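Local structure of protein A49R (Vaccinia virus, 4D5T) at residues F53-Q67 against V99-N111. The protein inhibits host NF-kappa-B activation by binding BTRC, which lowers ubiquitination of the inhibitor NFKBIA and keeps p65/RELA in the cytoplasm. Residues are numbered along the deposited sequence; the frame is centred on the assembly and turned at random.
Sequences FLDTVYTIIDQENYQ and VDAIITLKYIMNN
Tyr58 and Ile103 lie where helix 53-61 crosses helix 99-109 at -70°, the short axes 10.8 Å apart; beyond the turn at Asp62, helix 64-67 comes back over Tyr107. Near the crossing the packing is apolar, filled mostly by branched side chains: Ile103 is a knob among Leu54, Val57, Tyr58 and Ile61, its CD1 3.8 Å from Val57 CG1, while the two methyls of Leu54 divide between Val99 and Ile102. Tyr58 turns its CG away from the backbone N, which sends the ring along helix 99-109 toward its C-terminal end. Lys106, long enough to cross the tyrosine, sets CE and NZ over one face of its ring; NZ stands 4.3 Å from the centroid, 8° off the normal, a cation-pi contact, and a water links it to Asp55 OD1. The phenol also offers a hydroxyl: OH donates to Glu64 OE1, in the ring plane at its edge, at 2.5 Å. It accepts a bent bond from Asn110 ND2 (3.2 Å), whose amide plane contains it. Tyr107 is the second knob, set among Tyr58, Ile61, Glu64 and Gln67, its ring inclined 42° to that of Tyr58; the aliphatic stem of Gln67 covers one face. A water joins Tyr107 OH to Tyr58 O and Gln63 N, bridging the interhelical turn. Within this all-helical Bcl-2-like fold, helix 29-40 meets Leu54 and Ile102 through Phe39, whereas helix 132-150 packs on Phe53, Val57 and Val99.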
ATOM      1  N   PHE A  53      -3.536   1.195   7.878  1.00 21.71           N
ATOM      2  CA  PHE A  53      -2.210   1.868   7.746  1.00 22.00           C
ATOM      3  C   PHE A  53      -2.006   2.343   6.327  1.00 21.55           C
ATOM      4  O   PHE A  53      -1.707   3.539   6.095  1.00 21.70           O
ATOM      5  CB  PHE A  53      -1.076   0.961   8.235  1.00 22.19           C
ATOM      6  CG  PHE A  53       0.314   1.497   7.968  1.00 23.92           C
ATOM      7  CD1 PHE A  53       0.899   2.385   8.855  1.00 23.28           C
ATOM      8  CD2 PHE A  53       1.021   1.054   6.899  1.00 23.68           C
ATOM      9  CE1 PHE A  53       2.148   2.908   8.608  1.00 25.25           C
ATOM     10  CE2 PHE A  53       2.363   1.502   6.708  1.00 23.56           C
ATOM     11  CZ  PHE A  53       2.878   2.445   7.554  1.00 23.47           C
ATOM     12  N   LEU A  54      -2.179   1.441   5.363  1.00 22.47           N
ATOM     13  CA  LEU A  54      -1.965   1.835   3.956  1.00 20.59           C
ATOM     14  C   LEU A  54      -2.887   2.981   3.556  1.00 23.23           C
ATOM     15  O   LEU A  54      -2.492   3.909   2.812  1.00 22.67           O
ATOM     16  CB  LEU A  54      -2.191   0.625   3.051  1.00 21.55           C
ATOM     17  CG  LEU A  54      -1.157  -0.480   3.150  1.00 20.79           C
ATOM     18  CD1 LEU A  54      -1.571  -1.700   2.357  1.00 21.62           C
ATOM     19  CD2 LEU A  54       0.190  -0.000   2.597  1.00 21.00           C
ATOM     20  N   ASP A  55      -4.157   2.905   3.963  1.00 24.48           N
ATOM     21  CA  ASP A  55      -5.146   3.911   3.612  1.00 24.56           C
ATOM     22  C   ASP A  55      -4.800   5.255   4.230  1.00 25.38           C
ATOM     23  O   ASP A  55      -4.867   6.274   3.571  1.00 26.22           O
ATOM     24  CB  ASP A  55      -6.540   3.433   4.085  1.00 25.84           C
ATOM     25  CG  ASP A  55      -7.647   4.398   3.737  1.00 28.68           C
ATOM     26  OD1 ASP A  55      -8.010   4.447   2.575  1.00 29.86           O
ATOM     27  OD2 ASP A  55      -8.121   5.110   4.619  1.00 28.18           O
ATOM     28  N   THR A  56      -4.381   5.233   5.490  1.00 25.71           N
ATOM     29  CA  THR A  56      -3.859   6.442   6.162  1.00 25.52           C
ATOM     30  C   THR A  56      -2.662   7.034   5.432  1.00 24.15           C
ATOM     31  O   THR A  56      -2.632   8.229   5.160  1.00 22.61           O
ATOM     32  CB  THR A  56      -3.605   6.168   7.625  1.00 25.86           C
ATOM     33  OG1 THR A  56      -4.852   5.859   8.230  1.00 29.49           O
ATOM     34  CG2 THR A  56      -3.018   7.391   8.321  1.00 27.54           C
ATOM     35  N   VAL A  57      -1.686   6.197   5.022  1.00 24.22           N
ATOM     36  CA  VAL A  57      -0.540   6.705   4.347  1.00 24.23           C
ATOM     37  C   VAL A  57      -0.922   7.271   2.996  1.00 24.07           C
ATOM     38  O   VAL A  57      -0.471   8.390   2.590  1.00 24.05           O
ATOM     39  CB  VAL A  57       0.539   5.571   4.159  1.00 24.28           C
ATOM     40  CG1 VAL A  57       1.708   6.013   3.266  1.00 25.62           C
ATOM     41  CG2 VAL A  57       1.075   5.143   5.495  1.00 25.31           C
ATOM     42  N   TYR A  58      -1.763   6.546   2.265  1.00 22.50           N
ATOM     43  CA  TYR A  58      -2.249   7.032   0.958  1.00 24.05           C
ATOM     44  C   TYR A  58      -2.870   8.445   1.105  1.00 24.79           C
ATOM     45  O   TYR A  58      -2.635   9.354   0.306  1.00 26.73           O
ATOM     46  CB  TYR A  58      -3.269   6.036   0.421  1.00 25.43           C
ATOM     47  CG  TYR A  58      -3.762   6.281  -0.950  1.00 25.73           C
ATOM     48  CD1 TYR A  58      -4.835   7.115  -1.170  1.00 28.53           C
ATOM     49  CD2 TYR A  58      -3.170   5.662  -2.045  1.00 27.89           C
ATOM     50  CE1 TYR A  58      -5.330   7.313  -2.446  1.00 30.60           C
ATOM     51  CE2 TYR A  58      -3.645   5.868  -3.338  1.00 27.47           C
ATOM     52  CZ  TYR A  58      -4.698   6.707  -3.519  1.00 29.33           C
ATOM     53  OH  TYR A  58      -5.189   6.900  -4.763  1.00 30.86           O
ATOM     54  N   THR A  59      -3.670   8.608   2.143  1.00 26.80           N
ATOM     55  CA  THR A  59      -4.399   9.866   2.415  1.00 27.44           C
ATOM     56  C   THR A  59      -3.408  10.978   2.781  1.00 28.47           C
ATOM     57  O   THR A  59      -3.548  12.101   2.322  1.00 30.41           O
ATOM     58  CB  THR A  59      -5.398   9.678   3.553  1.00 28.18           C
ATOM     59  OG1 THR A  59      -6.387   8.765   3.118  1.00 29.62           O
ATOM     60  CG2 THR A  59      -6.081  11.000   3.899  1.00 31.02           C
ATOM     61  N   ILE A  60      -2.443  10.665   3.640  1.00 30.43           N
ATOM     62  CA  ILE A  60      -1.390  11.628   3.995  1.00 32.36           C
ATOM     63  C   ILE A  60      -0.569  12.137   2.803  1.00 33.34           C
ATOM     64  O   ILE A  60      -0.340  13.345   2.659  1.00 31.83           O
ATOM     65  CB  ILE A  60      -0.470  11.012   5.037  1.00 33.25           C
ATOM     66  CG1 ILE A  60      -1.259  10.912   6.336  1.00 33.99           C
ATOM     67  CG2 ILE A  60       0.812  11.813   5.212  1.00 34.75           C
ATOM     68  CD1 ILE A  60      -0.562  10.073   7.351  1.00 34.35           C
ATOM     69  N   ILE A  61      -0.181  11.236   1.928  1.00 31.82           N
ATOM     70  CA  ILE A  61       0.580  11.576   0.746  1.00 32.25           C
ATOM     71  C   ILE A  61      -0.185  12.480  -0.162  1.00 32.62           C
ATOM     72  O   ILE A  61       0.366  13.456  -0.658  1.00 32.36           O
ATOM     73  CB  ILE A  61       1.080  10.307   0.028  1.00 32.10           C
ATOM     74  CG1 ILE A  61       2.148   9.650   0.880  1.00 32.84           C
ATOM     75  CG2 ILE A  61       1.601  10.637  -1.358  1.00 33.03           C
ATOM     76  CD1 ILE A  61       2.593   8.271   0.386  1.00 33.72           C
ATOM     77  N   ASP A  62      -1.494  12.187  -0.340  1.00 30.97           N
ATOM     78  CA  ASP A  62      -2.437  13.061  -0.960  1.00 33.01           C
ATOM     79  C   ASP A  62      -2.057  13.461  -2.378  1.00 36.14           C
ATOM     80  O   ASP A  62      -2.150  14.640  -2.730  1.00 38.06           O
ATOM     81  CB  ASP A  62      -2.642  14.323  -0.077  1.00 35.19           C
ATOM     82  CG  ASP A  62      -3.815  15.190  -0.509  1.00 38.66           C
ATOM     83  OD1 ASP A  62      -4.834  14.670  -1.006  1.00 41.57           O
ATOM     84  OD2 ASP A  62      -3.705  16.421  -0.362  1.00 43.81           O
ATOM     85  N   GLN A  63      -1.602  12.501  -3.180  0.56 35.14           N
ATOM     86  CA  GLN A  63      -1.157  12.813  -4.538  0.56 38.41           C
ATOM     87  C   GLN A  63      -1.977  12.125  -5.616  0.56 37.14           C
ATOM     88  O   GLN A  63      -1.533  12.013  -6.748  0.56 38.04           O
ATOM     89  CB  GLN A  63       0.350  12.530  -4.666  0.56 38.65           C
ATOM     90  CG  GLN A  63       1.147  13.560  -3.765  0.56 40.65           C
ATOM     91  CD  GLN A  63       1.275  15.021  -4.291  0.56 44.73           C
ATOM     92  OE1 GLN A  63       0.515  15.523  -5.155  0.56 45.38           O
ATOM     93  NE2 GLN A  63       2.228  15.759  -3.671  0.56 46.56           N
ATOM     94  N   GLU A  64      -3.199  11.712  -5.271  1.00 37.13           N
ATOM     95  CA  GLU A  64      -3.996  10.937  -6.192  1.00 36.24           C
ATOM     96  C   GLU A  64      -4.226  11.668  -7.542  1.00 36.19           C
ATOM     97  O   GLU A  64      -3.966  11.082  -8.600  1.00 34.32           O
ATOM     98  CB  GLU A  64      -5.314  10.534  -5.582  1.00 40.06           C
ATOM     99  CG  GLU A  64      -6.174   9.780  -6.583  1.00 42.94           C
ATOM    100  CD  GLU A  64      -7.421   9.180  -5.929  1.00 44.48           C
ATOM    101  OE1 GLU A  64      -7.282   8.301  -5.105  1.00 43.70           O
ATOM    102  OE2 GLU A  64      -8.549   9.565  -6.280  1.00 45.01           O
ATOM    103  N   ASN A  65      -4.629  12.940  -7.516  1.00 37.22           N
ATOM    104  CA  ASN A  65      -4.880  13.660  -8.799  1.00 40.25           C
ATOM    105  C   ASN A  65      -3.612  13.835  -9.668  1.00 37.70           C
ATOM    106  O   ASN A  65      -3.637  13.592 -10.890  1.00 39.58           O
ATOM    107  CB  ASN A  65      -5.547  15.008  -8.570  1.00 44.77           C
ATOM    108  CG  ASN A  65      -6.969  14.871  -8.073  1.00 53.32           C
ATOM    109  OD1 ASN A  65      -7.619  13.823  -8.249  1.00 51.18           O
ATOM    110  ND2 ASN A  65      -7.452  15.914  -7.403  1.00 58.47           N
ATOM    111  N   TYR A  66      -2.518  14.261  -9.047  1.00 36.45           N
ATOM    112  CA  TYR A  66      -1.240  14.387  -9.763  1.00 34.77           C
ATOM    113  C   TYR A  66      -0.808  13.068 -10.367  1.00 34.34           C
ATOM    114  O   TYR A  66      -0.409  13.015 -11.514  1.00 35.02           O
ATOM    115  CB  TYR A  66      -0.150  14.862  -8.800  1.00 34.32           C
ATOM    116  CG  TYR A  66       1.264  14.847  -9.372  1.00 33.41           C
ATOM    117  CD1 TYR A  66       1.632  15.727 -10.368  1.00 34.78           C
ATOM    118  CD2 TYR A  66       2.254  13.993  -8.836  1.00 33.48           C
ATOM    119  CE1 TYR A  66       2.893  15.701 -10.899  1.00 34.68           C
ATOM    120  CE2 TYR A  66       3.556  14.003  -9.308  1.00 32.00           C
ATOM    121  CZ  TYR A  66       3.868  14.855 -10.341  1.00 34.78           C
ATOM    122  OH  TYR A  66       5.160  14.874 -10.868  1.00 35.34           O
ATOM    123  N   GLN A  67      -0.860  11.989  -9.593  1.00 35.05           N
ATOM    124  CA  GLN A  67      -0.300  10.708 -10.080  1.00 38.38           C
ATOM    125  C   GLN A  67      -1.165  10.135 -11.185  1.00 41.75           C
ATOM    126  O   GLN A  67      -0.642   9.465 -12.059  1.00 47.20           O
ATOM    127  CB  GLN A  67      -0.080   9.699  -8.942  1.00 36.52           C
ATOM    128  CG  GLN A  67       0.857  10.162  -7.826  1.00 37.28           C
ATOM    129  CD  GLN A  67       2.332  10.251  -8.215  1.00 37.94           C
ATOM    130  OE1 GLN A  67       2.705  10.150  -9.370  1.00 41.27           O
ATOM    131  NE2 GLN A  67       3.145  10.619  -7.274  1.00 41.94           N
ATOM    132  N   VAL A  99       5.529  -0.549   0.725  1.00 19.33           N
ATOM    133  CA  VAL A  99       4.413   0.349   0.868  1.00 22.00           C
ATOM    134  C   VAL A  99       4.296   1.246  -0.374  1.00 23.59           C
ATOM    135  O   VAL A  99       3.206   1.415  -0.976  1.00 21.70           O
ATOM    136  CB  VAL A  99       4.496   1.151   2.170  1.00 21.62           C
ATOM    137  CG1 VAL A  99       3.448   2.285   2.188  1.00 22.97           C
ATOM    138  CG2 VAL A  99       4.254   0.242   3.313  1.00 22.27           C
ATOM    139  N   ASP A 100       5.433   1.735  -0.838  1.00 24.28           N
ATOM    140  CA  ASP A 100       5.465   2.493  -2.117  1.00 24.85           C
ATOM    141  C   ASP A 100       4.949   1.662  -3.291  1.00 24.34           C
ATOM    142  O   ASP A 100       4.183   2.177  -4.137  1.00 26.27           O
ATOM    143  CB  ASP A 100       6.930   2.963  -2.367  1.00 25.83           C
ATOM    144  CG  ASP A 100       7.103   3.723  -3.692  1.00 30.26           C
ATOM    145  OD1 ASP A 100       6.544   4.802  -3.843  1.00 31.33           O
ATOM    146  OD2 ASP A 100       7.751   3.203  -4.588  1.00 32.50           O
ATOM    147  N   ALA A 101       5.351   0.379  -3.380  1.00 22.10           N
ATOM    148  CA  ALA A 101       4.889  -0.468  -4.424  1.00 23.18           C
ATOM    149  C   ALA A 101       3.385  -0.635  -4.397  1.00 22.68           C
ATOM    150  O   ALA A 101       2.729  -0.497  -5.451  1.00 21.48           O
ATOM    151  CB  ALA A 101       5.578  -1.844  -4.391  1.00 23.44           C
ATOM    152  N   ILE A 102       2.811  -0.922  -3.224  1.00 21.09           N
ATOM    153  CA  ILE A 102       1.398  -1.109  -3.103  1.00 22.25           C
ATOM    154  C   ILE A 102       0.614   0.153  -3.512  1.00 22.88           C
ATOM    155  O   ILE A 102      -0.349   0.042  -4.242  1.00 23.99           O
ATOM    156  CB  ILE A 102       1.020  -1.541  -1.657  1.00 20.35           C
ATOM    157  CG1 ILE A 102       1.527  -2.988  -1.403  1.00 20.17           C
ATOM    158  CG2 ILE A 102      -0.450  -1.535  -1.449  1.00 20.88           C
ATOM    159  CD1 ILE A 102       1.622  -3.362   0.069  1.00 20.35           C
ATOM    160  N   ILE A 103       1.061   1.309  -3.035  1.00 22.58           N
ATOM    161  CA  ILE A 103       0.390   2.561  -3.346  1.00 24.38           C
ATOM    162  C   ILE A 103       0.527   2.899  -4.811  1.00 25.55           C
ATOM    163  O   ILE A 103      -0.454   3.306  -5.447  1.00 25.00           O
ATOM    164  CB  ILE A 103       0.931   3.655  -2.433  1.00 26.49           C
ATOM    165  CG1 ILE A 103       0.306   3.424  -1.051  1.00 27.06           C
ATOM    166  CG2 ILE A 103       0.634   5.027  -2.995  1.00 28.76           C
ATOM    167  CD1 ILE A 103       0.843   4.349  -0.010  1.00 29.59           C
ATOM    168  N   THR A 104       1.697   2.639  -5.387  1.00 23.92           N
ATOM    169  CA  THR A 104       1.891   2.859  -6.844  1.00 24.35           C
ATOM    170  C   THR A 104       0.954   1.963  -7.667  1.00 24.06           C
ATOM    171  O   THR A 104       0.318   2.431  -8.648  1.00 25.18           O
ATOM    172  CB  THR A 104       3.342   2.577  -7.262  1.00 25.32           C
ATOM    173  OG1 THR A 104       4.202   3.523  -6.617  1.00 25.96           O
ATOM    174  CG2 THR A 104       3.499   2.752  -8.783  1.00 27.15           C
ATOM    175  N   LEU A 105       0.819   0.707  -7.268  1.00 22.03           N
ATOM    176  CA  LEU A 105      -0.069  -0.212  -7.960  1.00 22.99           C
ATOM    177  C   LEU A 105      -1.521   0.302  -7.861  1.00 24.29           C
ATOM    178  O   LEU A 105      -2.313   0.172  -8.812  1.00 26.75           O
ATOM    179  CB  LEU A 105       0.067  -1.667  -7.446  1.00 22.41           C
ATOM    180  CG  LEU A 105       1.453  -2.264  -7.799  1.00 23.68           C
ATOM    181  CD1 LEU A 105       1.629  -3.608  -7.138  1.00 24.37           C
ATOM    182  CD2 LEU A 105       1.745  -2.416  -9.244  1.00 24.23           C
ATOM    183  N   LYS A 106      -1.924   0.827  -6.710  1.00 24.79           N
ATOM    184  CA  LYS A 106      -3.251   1.417  -6.544  1.00 26.04           C
ATOM    185  C   LYS A 106      -3.431   2.599  -7.492  1.00 25.92           C
ATOM    186  O   LYS A 106      -4.456   2.681  -8.187  1.00 27.78           O
ATOM    187  CB  LYS A 106      -3.504   1.829  -5.073  1.00 25.30           C
ATOM    188  CG  LYS A 106      -4.858   2.482  -4.894  1.00 28.31           C
ATOM    189  CD  LYS A 106      -5.253   2.653  -3.448  1.00 30.01           C
ATOM    190  CE  LYS A 106      -6.591   3.418  -3.446  1.00 36.18           C
ATOM    191  NZ  LYS A 106      -7.287   3.389  -2.175  1.00 40.12           N
ATOM    192  N   TYR A 107      -2.417   3.449  -7.642  1.00 26.94           N
ATOM    193  CA  TYR A 107      -2.554   4.541  -8.628  1.00 28.94           C
ATOM    194  C   TYR A 107      -2.773   4.005 -10.035  1.00 30.78           C
ATOM    195  O   TYR A 107      -3.543   4.562 -10.854  1.00 35.16           O
ATOM    196  CB  TYR A 107      -1.345   5.464  -8.648  1.00 29.19           C
ATOM    197  CG  TYR A 107      -1.010   6.204  -7.405  1.00 30.27           C
ATOM    198  CD1 TYR A 107      -1.993   6.840  -6.619  1.00 30.60           C
ATOM    199  CD2 TYR A 107       0.323   6.389  -7.051  1.00 32.83           C
ATOM    200  CE1 TYR A 107      -1.658   7.539  -5.461  1.00 31.25           C
ATOM    201  CE2 TYR A 107       0.652   7.081  -5.890  1.00 34.17           C
ATOM    202  CZ  TYR A 107      -0.342   7.679  -5.131  1.00 31.72           C
ATOM    203  OH  TYR A 107       0.043   8.419  -4.055  1.00 37.01           O
ATOM    204  N   ILE A 108      -2.021   2.961 -10.386  1.00 32.54           N
ATOM    205  CA  ILE A 108      -2.061   2.395 -11.728  1.00 31.23           C
ATOM    206  C   ILE A 108      -3.418   1.743 -11.974  1.00 30.29           C
ATOM    207  O   ILE A 108      -4.027   1.953 -13.046  1.00 30.38           O
ATOM    208  CB  ILE A 108      -0.943   1.378 -11.973  1.00 30.57           C
ATOM    209  CG1 ILE A 108       0.419   2.073 -11.955  1.00 32.60           C
ATOM    210  CG2 ILE A 108      -1.158   0.655 -13.314  1.00 31.41           C
ATOM    211  CD1 ILE A 108       1.536   1.082 -12.071  1.00 31.83           C
ATOM    212  N   MET A 109      -3.948   1.063 -10.960  1.00 29.10           N
ATOM    213  CA  MET A 109      -5.313   0.481 -11.045  1.00 29.95           C
ATOM    214  C   MET A 109      -6.437   1.518 -11.000  1.00 29.92           C
ATOM    215  O   MET A 109      -7.575   1.223 -11.381  1.00 29.46           O
ATOM    216  CB  MET A 109      -5.543  -0.563  -9.954  1.00 30.11           C
ATOM    217  CG  MET A 109      -4.677  -1.823 -10.054  1.00 31.17           C
ATOM    218  SD  MET A 109      -4.808  -2.790 -11.544  1.00 30.43           S
ATOM    219  CE  MET A 109      -3.617  -2.058 -12.596  1.00 28.15           C
ATOM    220  N   ASN A 110      -6.138   2.749 -10.597  1.00 31.94           N
ATOM    221  CA  ASN A 110      -7.105   3.903 -10.727  1.00 35.15           C
ATOM    222  C   ASN A 110      -7.325   4.322 -12.197  1.00 33.99           C
ATOM    223  O   ASN A 110      -8.205   5.099 -12.466  1.00 37.87           O
ATOM    224  CB  ASN A 110      -6.650   5.164  -9.917  1.00 36.15           C
ATOM    225  CG  ASN A 110      -6.659   4.974  -8.380  1.00 36.98           C
ATOM    226  OD1 ASN A 110      -7.359   4.125  -7.829  1.00 38.16           O
ATOM    227  ND2 ASN A 110      -5.856   5.808  -7.674  1.00 38.98           N
ATOM    228  N   ASN A 111      -6.489   3.823 -13.122  1.00 34.57           N
ATOM    229  CA  ASN A 111      -6.611   4.069 -14.599  1.00 36.19           C
ATOM    230  C   ASN A 111      -7.374   2.895 -15.213  1.00 36.05           C
ATOM    231  O   ASN A 111      -6.875   1.788 -15.277  1.00 34.53           O
ATOM    232  CB  ASN A 111      -5.208   4.200 -15.221  1.00 36.38           C
ATOM    233  CG  ASN A 111      -5.201   4.431 -16.717  1.00 39.54           C
ATOM    234  OD1 ASN A 111      -5.609   3.572 -17.513  1.00 39.82           O
ATOM    235  ND2 ASN A 111      -4.796   5.637 -17.113  1.00 40.32           N
TER
HETATM  236  O   HOH W   1      -6.514   4.690   0.271  1.00 40.96           O
HETATM  237  O   HOH W   2      -1.954   9.695  -2.295  1.00 33.29           O
HETATM  238  O   HOH W   3      -4.297   8.002  -9.121  1.00 43.94           O